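Local coordinates for OsmC family peroxiredoxin (PDB 2E8E), which probably acts as a thiol-dependent peroxidase of the OsmC family, reducing peroxides through a pair of cysteines, although its function has not been established directly, at residues Leu98-Lys103 with Ile124-Val128; Ile79-Ile83 with Pro118-Leu122. One frame throughout, in Å; residues are numbered along the deposited sequence.

Contact 1: residues Leu98-Lys103 with Ile124-Val128; sequences LEQAVK and ISWEV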
ATOM      1  N   LEU A  98      -4.959 -24.715   2.948  1.00 23.73           N
ATOM      2  CA  LEU A  98      -4.587 -23.488   2.247  1.00 23.67           C
ATOM      3  C   LEU A  98      -5.848 -22.745   1.826  1.00 24.21           C
ATOM      4  O   LEU A  98      -5.930 -21.526   1.958  1.00 23.29           O
ATOM      5  CB  LEU A  98      -3.726 -23.790   1.017  1.00 22.84           C
ATOM      6  CG  LEU A  98      -3.331 -22.543   0.210  1.00 23.30           C
ATOM      7  CD1 LEU A  98      -2.556 -21.576   1.102  1.00 20.17           C
ATOM      8  CD2 LEU A  98      -2.494 -22.939  -0.996  1.00 22.15           C
ATOM      9  N   GLU A  99      -6.837 -23.480   1.321  1.00 23.27           N
ATOM     10  CA  GLU A  99      -8.085 -22.850   0.907  1.00 24.34           C
ATOM     11  C   GLU A  99      -8.747 -22.122   2.079  1.00 24.45           C
ATOM     12  O   GLU A  99      -9.211 -20.989   1.931  1.00 23.25           O
ATOM     13  CB  GLU A  99      -9.050 -23.890   0.329  1.00 25.45           C
ATOM     14  CG  GLU A  99     -10.470 -23.362   0.126  1.00 25.81           C
ATOM     15  CD  GLU A  99     -11.355 -24.317  -0.654  1.00 30.49           C
ATOM     16  OE1 GLU A  99     -11.159 -25.546  -0.540  1.00 31.60           O
ATOM     17  OE2 GLU A  99     -12.260 -23.838  -1.370  1.00 31.93           O
ATOM     18  N   GLN A 100      -8.786 -22.767   3.243  1.00 23.76           N
ATOM     19  CA  GLN A 100      -9.392 -22.151   4.422  1.00 24.38           C
ATOM     20  C   GLN A 100      -8.628 -20.899   4.852  1.00 23.25           C
ATOM     21  O   GLN A 100      -9.230 -19.900   5.245  1.00 22.08           O
ATOM     22  CB  GLN A 100      -9.421 -23.132   5.593  1.00 28.08           C
ATOM     23  CG  GLN A 100     -10.397 -24.282   5.436  1.00 34.91           C
ATOM     24  CD  GLN A 100     -10.424 -25.175   6.660  1.00 39.16           C
ATOM     25  OE1 GLN A 100     -10.728 -24.723   7.764  1.00 42.67           O
ATOM     26  NE2 GLN A 100     -10.100 -26.450   6.473  1.00 43.34           N
ATOM     27  N   ALA A 101      -7.304 -20.965   4.782  1.00 22.23           N
ATOM     28  CA  ALA A 101      -6.467 -19.833   5.167  1.00 20.68           C
ATOM     29  C   ALA A 101      -6.685 -18.662   4.215  1.00 21.02           C
ATOM     30  O   ALA A 101      -6.788 -17.514   4.645  1.00 21.04           O
ATOM     31  CB  ALA A 101      -4.998 -20.244   5.165  1.00 20.80           C
ATOM     32  N   VAL A 102      -6.756 -18.957   2.920  1.00 20.82           N
ATOM     33  CA  VAL A 102      -6.963 -17.918   1.918  1.00 21.38           C
ATOM     34  C   VAL A 102      -8.346 -17.280   2.033  1.00 22.14           C
ATOM     35  O   VAL A 102      -8.485 -16.058   1.923  1.00 21.21           O
ATOM     36  CB  VAL A 102      -6.767 -18.481   0.494  1.00 21.03           C
ATOM     37  CG1 VAL A 102      -7.192 -17.454  -0.543  1.00 21.71           C
ATOM     38  CG2 VAL A 102      -5.302 -18.851   0.287  1.00 22.08           C
ATOM     39  N   LYS A 103      -9.371 -18.095   2.266  1.00 21.44           N
ATOM     40  CA  LYS A 103     -10.718 -17.552   2.396  1.00 22.98           C
ATOM     41  C   LYS A 103     -10.892 -16.724   3.664  1.00 22.29           C
ATOM     42  O   LYS A 103     -11.492 -15.648   3.630  1.00 22.03           O
ATOM     43  CB  LYS A 103     -11.757 -18.675   2.346  1.00 24.40           C
ATOM     44  CG  LYS A 103     -11.844 -19.325   0.976  1.00 27.33           C
ATOM     45  CD  LYS A 103     -12.988 -20.315   0.897  1.00 32.08           C
ATOM     46  CE  LYS A 103     -13.057 -20.946  -0.480  1.00 33.72           C
ATOM     47  NZ  LYS A 103     -13.118 -19.914  -1.552  1.00 33.96           N
ATOM     48  N   ILE A 124      -8.978 -14.552  -7.056  1.00 22.76           N
ATOM     49  CA  ILE A 124      -8.115 -15.297  -6.152  1.00 22.13           C
ATOM     50  C   ILE A 124      -7.969 -16.769  -6.522  1.00 23.25           C
ATOM     51  O   ILE A 124      -8.943 -17.429  -6.887  1.00 24.49           O
ATOM     52  CB  ILE A 124      -8.658 -15.196  -4.717  1.00 23.37           C
ATOM     53  CG1 ILE A 124      -8.734 -13.722  -4.305  1.00 25.80           C
ATOM     54  CG2 ILE A 124      -7.777 -15.980  -3.758  1.00 23.19           C
ATOM     55  CD1 ILE A 124      -9.438 -13.490  -2.996  1.00 28.10           C
ATOM     56  N   SER A 125      -6.744 -17.272  -6.423  1.00 21.82           N
ATOM     57  CA  SER A 125      -6.458 -18.671  -6.720  1.00 23.40           C
ATOM     58  C   SER A 125      -5.354 -19.152  -5.794  1.00 23.16           C
ATOM     59  O   SER A 125      -4.632 -18.350  -5.204  1.00 21.73           O
ATOM     60  CB  SER A 125      -6.015 -18.840  -8.173  1.00 25.30           C
ATOM     61  OG  SER A 125      -4.795 -18.166  -8.418  1.00 26.62           O
ATOM     62  N   TRP A 126      -5.214 -20.463  -5.663  1.00 23.61           N
ATOM     63  CA  TRP A 126      -4.184 -21.001  -4.793  1.00 24.61           C
ATOM     64  C   TRP A 126      -3.827 -22.410  -5.216  1.00 26.53           C
ATOM     65  O   TRP A 126      -4.560 -23.052  -5.972  1.00 26.32           O
ATOM     66  CB  TRP A 126      -4.670 -20.999  -3.342  1.00 24.65           C
ATOM     67  CG  TRP A 126      -5.906 -21.817  -3.140  1.00 26.27           C
ATOM     68  CD1 TRP A 126      -5.976 -23.165  -2.923  1.00 27.72           C
ATOM     69  CD2 TRP A 126      -7.258 -21.348  -3.191  1.00 27.38           C
ATOM     70  NE1 TRP A 126      -7.289 -23.564  -2.841  1.00 27.04           N
ATOM     71  CE2 TRP A 126      -8.097 -22.470  -3.005  1.00 28.53           C
ATOM     72  CE3 TRP A 126      -7.842 -20.089  -3.384  1.00 29.00           C
ATOM     73  CZ2 TRP A 126      -9.491 -22.370  -3.001  1.00 28.29           C
ATOM     74  CZ3 TRP A 126      -9.229 -19.991  -3.381  1.00 29.82           C
ATOM     75  CH2 TRP A 126     -10.038 -21.128  -3.192  1.00 30.91           C
ATOM     76  N   GLU A 127      -2.689 -22.884  -4.729  1.00 25.30           N
ATOM     77  CA  GLU A 127      -2.243 -24.225  -5.051  1.00 28.35           C
ATOM     78  C   GLU A 127      -1.172 -24.650  -4.070  1.00 27.56           C
ATOM     79  O   GLU A 127      -0.467 -23.818  -3.493  1.00 24.63           O
ATOM     80  CB  GLU A 127      -1.690 -24.286  -6.477  1.00 31.49           C
ATOM     81  CG  GLU A 127      -0.382 -23.550  -6.684  1.00 36.94           C
ATOM     82  CD  GLU A 127       0.158 -23.715  -8.094  1.00 40.71           C
ATOM     83  OE1 GLU A 127      -0.510 -23.258  -9.046  1.00 42.71           O
ATOM     84  OE2 GLU A 127       1.248 -24.306  -8.254  1.00 43.44           O
ATOM     85  N   VAL A 128      -1.060 -25.955  -3.873  1.00 26.69           N
ATOM     86  CA  VAL A 128      -0.063 -26.485  -2.970  1.00 26.31           C
ATOM     87  C   VAL A 128       0.970 -27.278  -3.743  1.00 26.53           C
ATOM     88  O   VAL A 128       0.660 -27.932  -4.740  1.00 25.49           O
ATOM     89  CB  VAL A 128      -0.695 -27.415  -1.911  1.00 27.37           C
ATOM     90  CG1 VAL A 128       0.397 -28.114  -1.116  1.00 30.63           C
ATOM     91  CG2 VAL A 128      -1.594 -26.617  -0.986  1.00 29.17           C
TER
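Helix 95-109 lies on the edge strand 121-130 of the mixed sheet, and this helix-on-sheet contact is made mainly by side chains, with E99 CA and the carbonyl O of E127 also taking part and no hydrogen bond between 98-103 and 124-128. The axes of the two short segments approach to 9.0 Å and run at 150°, so the helix runs roughly antiparallel to the strand; the nearest CA pair, E99 and W126, is 7.2 Å apart. Together the segments bury 349 Å².

W126 is the centre of the contact, with 112 Å² covered. Its indole lies against the helix with E99 CA over one face, 4.1 Å from the centroid of the five-membered ring of W126 and 23° off the ring normal: a CH-pi contact. E99 CG continues the cover, 3.4 Å from CZ2 of W126, and K103 NZ reaches CH2 of W126 at 3.7 Å, approaching obliquely. The indole NE1 is hydrogen-bonded to E95, one turn before E99 in helix 95-109, which ties the ring to the helix by a polar link as well.

L98 and V102, a turn apart, both point at the strand. CD2 of L98 packs against CB of W126 (3.7 Å) and CG2 of V128 (3.8 Å), while CG1 of V102 meets CG2 of I124 at 3.6 Å and CE3 of W126 at 3.9 Å. The alternation of the strand sends E127 away from the helix, where it forms a salt bridge with K86. L98 also touches V50 of helix 34-56. This is ordinary alpha/beta layering, helix 95-109 packed on one face of the mixed sheet, consistent with the alpha/beta part of an OsmC-like fold.

Contact 2: residues Ile79-Ile83 with Pro118-Leu122; sequences IYEEI and PSTNL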
ATOM      1  N   ILE A  79      -6.937   3.474 -11.313  1.00 17.33           N
ATOM      2  CA  ILE A  79      -7.039   2.437 -10.297  1.00 15.46           C
ATOM      3  C   ILE A  79      -6.935   1.057 -10.937  1.00 16.76           C
ATOM      4  O   ILE A  79      -7.029   0.916 -12.155  1.00 16.33           O
ATOM      5  CB  ILE A  79      -8.403   2.501  -9.579  1.00 16.35           C
ATOM      6  CG1 ILE A  79      -9.530   2.287 -10.596  1.00 19.43           C
ATOM      7  CG2 ILE A  79      -8.569   3.843  -8.870  1.00 16.49           C
ATOM      8  CD1 ILE A  79     -10.914   2.222  -9.990  1.00 20.40           C
ATOM      9  N   TYR A  80      -6.735   0.034 -10.112  1.00 16.36           N
ATOM     10  CA  TYR A  80      -6.692  -1.332 -10.620  1.00 17.30           C
ATOM     11  C   TYR A  80      -8.132  -1.771 -10.862  1.00 17.78           C
ATOM     12  O   TYR A  80      -8.934  -1.812  -9.929  1.00 17.78           O
ATOM     13  CB  TYR A  80      -6.072  -2.283  -9.593  1.00 16.19           C
ATOM     14  CG  TYR A  80      -4.584  -2.128  -9.396  1.00 14.94           C
ATOM     15  CD1 TYR A  80      -3.704  -2.223 -10.472  1.00 14.22           C
ATOM     16  CD2 TYR A  80      -4.056  -1.923  -8.123  1.00 14.74           C
ATOM     17  CE1 TYR A  80      -2.328  -2.124 -10.284  1.00 15.24           C
ATOM     18  CE2 TYR A  80      -2.686  -1.818  -7.921  1.00 16.34           C
ATOM     19  CZ  TYR A  80      -1.828  -1.922  -9.006  1.00 16.63           C
ATOM     20  OH  TYR A  80      -0.474  -1.837  -8.802  1.00 15.63           O
ATOM     21  N   GLU A  81      -8.472  -2.094 -12.105  1.00 18.34           N
ATOM     22  CA  GLU A  81      -9.824  -2.547 -12.397  1.00 21.64           C
ATOM     23  C   GLU A  81      -9.906  -4.023 -12.036  1.00 20.65           C
ATOM     24  O   GLU A  81     -10.988  -4.572 -11.813  1.00 21.82           O
ATOM     25  CB  GLU A  81     -10.154  -2.361 -13.880  1.00 26.44           C
ATOM     26  CG  GLU A  81      -9.983  -0.935 -14.374  1.00 34.72           C
ATOM     27  CD  GLU A  81     -11.051  -0.525 -15.372  1.00 37.68           C
ATOM     28  OE1 GLU A  81     -11.274  -1.262 -16.354  1.00 42.36           O
ATOM     29  OE2 GLU A  81     -11.667   0.543 -15.173  1.00 42.96           O
ATOM     30  N   GLU A  82      -8.742  -4.656 -11.968  1.00 19.67           N
ATOM     31  CA  GLU A  82      -8.659  -6.070 -11.646  1.00 19.91           C
ATOM     32  C   GLU A  82      -7.370  -6.362 -10.898  1.00 19.59           C
ATOM     33  O   GLU A  82      -6.324  -5.795 -11.202  1.00 18.73           O
ATOM     34  CB  GLU A  82      -8.708  -6.897 -12.936  1.00 22.76           C
ATOM     35  CG  GLU A  82      -8.290  -8.348 -12.779  1.00 27.51           C
ATOM     36  CD  GLU A  82      -8.227  -9.087 -14.107  1.00 30.19           C
ATOM     37  OE1 GLU A  82      -7.298  -9.900 -14.285  1.00 31.50           O
ATOM     38  OE2 GLU A  82      -9.107  -8.863 -14.967  1.00 30.87           O
ATOM     39  N   ILE A  83      -7.458  -7.231  -9.898  1.00 18.77           N
ATOM     40  CA  ILE A  83      -6.284  -7.633  -9.137  1.00 17.30           C
ATOM     41  C   ILE A  83      -6.341  -9.144  -9.005  1.00 18.10           C
ATOM     42  O   ILE A  83      -7.308  -9.686  -8.469  1.00 18.97           O
ATOM     43  CB  ILE A  83      -6.257  -7.034  -7.712  1.00 17.45           C
ATOM     44  CG1 ILE A  83      -6.212  -5.507  -7.779  1.00 17.28           C
ATOM     45  CG2 ILE A  83      -5.028  -7.566  -6.961  1.00 18.95           C
ATOM     46  CD1 ILE A  83      -6.137  -4.838  -6.424  1.00 19.80           C
ATOM     47  N   PRO A 118     -14.079  -3.069  -2.627  1.00 29.24           N
ATOM     48  CA  PRO A 118     -15.255  -2.425  -3.233  1.00 29.44           C
ATOM     49  C   PRO A 118     -14.994  -1.574  -4.480  1.00 29.47           C
ATOM     50  O   PRO A 118     -15.926  -0.982  -5.043  1.00 27.38           O
ATOM     51  CB  PRO A 118     -15.807  -1.568  -2.095  1.00 29.46           C
ATOM     52  CG  PRO A 118     -15.326  -2.276  -0.857  1.00 28.72           C
ATOM     53  CD  PRO A 118     -13.912  -2.617  -1.235  1.00 29.26           C
ATOM     54  N   SER A 119     -13.738  -1.493  -4.902  1.00 26.29           N
ATOM     55  CA  SER A 119     -13.404  -0.690  -6.068  1.00 25.85           C
ATOM     56  C   SER A 119     -12.735  -1.480  -7.185  1.00 24.48           C
ATOM     57  O   SER A 119     -12.367  -0.898  -8.198  1.00 25.95           O
ATOM     58  CB  SER A 119     -12.489   0.475  -5.668  1.00 26.91           C
ATOM     59  OG  SER A 119     -13.152   1.392  -4.810  1.00 31.59           O
ATOM     60  N   THR A 120     -12.595  -2.791  -7.013  1.00 23.21           N
ATOM     61  CA  THR A 120     -11.932  -3.610  -8.030  1.00 25.35           C
ATOM     62  C   THR A 120     -12.466  -5.042  -8.136  1.00 26.47           C
ATOM     63  O   THR A 120     -13.165  -5.525  -7.242  1.00 30.07           O
ATOM     64  CB  THR A 120     -10.411  -3.677  -7.747  1.00 26.24           C
ATOM     65  OG1 THR A 120      -9.731  -4.232  -8.875  1.00 25.98           O
ATOM     66  CG2 THR A 120     -10.136  -4.547  -6.527  1.00 27.45           C
ATOM     67  N   ASN A 121     -12.141  -5.715  -9.238  1.00 24.19           N
ATOM     68  CA  ASN A 121     -12.556  -7.099  -9.435  1.00 24.10           C
ATOM     69  C   ASN A 121     -11.411  -7.971  -8.947  1.00 23.29           C
ATOM     70  O   ASN A 121     -10.313  -7.949  -9.511  1.00 23.65           O
ATOM     71  CB  ASN A 121     -12.839  -7.395 -10.913  1.00 24.62           C
ATOM     72  CG  ASN A 121     -13.098  -8.876 -11.171  1.00 28.15           C
ATOM     73  OD1 ASN A 121     -13.588  -9.595 -10.298  1.00 28.66           O
ATOM     74  ND2 ASN A 121     -12.785  -9.333 -12.378  1.00 29.63           N
ATOM     75  N   LEU A 122     -11.671  -8.737  -7.894  1.00 21.17           N
ATOM     76  CA  LEU A 122     -10.656  -9.590  -7.300  1.00 21.70           C
ATOM     77  C   LEU A 122     -10.737 -11.030  -7.798  1.00 23.03           C
ATOM     78  O   LEU A 122     -11.801 -11.649  -7.766  1.00 24.26           O
ATOM     79  CB  LEU A 122     -10.804  -9.548  -5.776  1.00 23.28           C
ATOM     80  CG  LEU A 122      -9.739 -10.183  -4.884  1.00 26.97           C
ATOM     81  CD1 LEU A 122      -8.376  -9.560  -5.163  1.00 27.45           C
ATOM     82  CD2 LEU A 122     -10.135  -9.969  -3.429  1.00 28.66           C
TER
HETATM   83  O   HOH W   1     -11.815  -8.041 -14.856  1.00 32.63           O
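Parallel strand pairing joins 79-83 to 118-122 near the N-terminal ends of strands 80-90 and 121-130. Two backbone hydrogen bonds set the register: N of N121 donates to O of E81 (3.0 Å, 161°), and N of I83 donates to O of N121 (3.0 Å, 163°). N121 thus bonds on both sides of E82, its bridge partner at a CA-CA distance of 4.6 Å. CA-H...O contacts supplement them, from E82 CA to N121 O (3.3 Å) and from L122 CA to I83 O (3.5 Å).

Among side chains, T120 OG1 donates to O of Y80 at 2.8 Å, just ahead of the ladder. One water links E82 OE2 (2.8 Å) with N121 ND2 (3.0 Å) on their shared face; on the other face, I83 CB meets L122 CD1 at 4.2 Å, and I83 also packs on helix 34-56.

Toward strand 60-72, E81 and E82 both face K71, a classic beta bulge. Two of the three direct hydrogen bonds are purely main chain and the third borrows the T120 hydroxyl, so the register rests mostly on the backbone, while the two faces separate polar from apolar chemistry.

From the N terminus, the chain passes the three-stranded sheet, helix 34-56 and strand 60-72 before 79-83 leads into strand 80-90. Helix 95-109 follows, supplying 98-103; after helix 111-116, segment 118-122 returns to 79-83, so contact 2 closes a loop with 34 residues between its segments. Just beyond, 124-128 turns back to 98-103, and contact 1 closes a shorter loop of 20 intervening residues. The segments alternate along the chain, so the two closures cross rather than nest. Their centres lie 19 Å apart, with strand 121-130 shared: contact 2 joins its start to strand 80-90 within the sheet, and contact 1 joins its middle to helix 95-109.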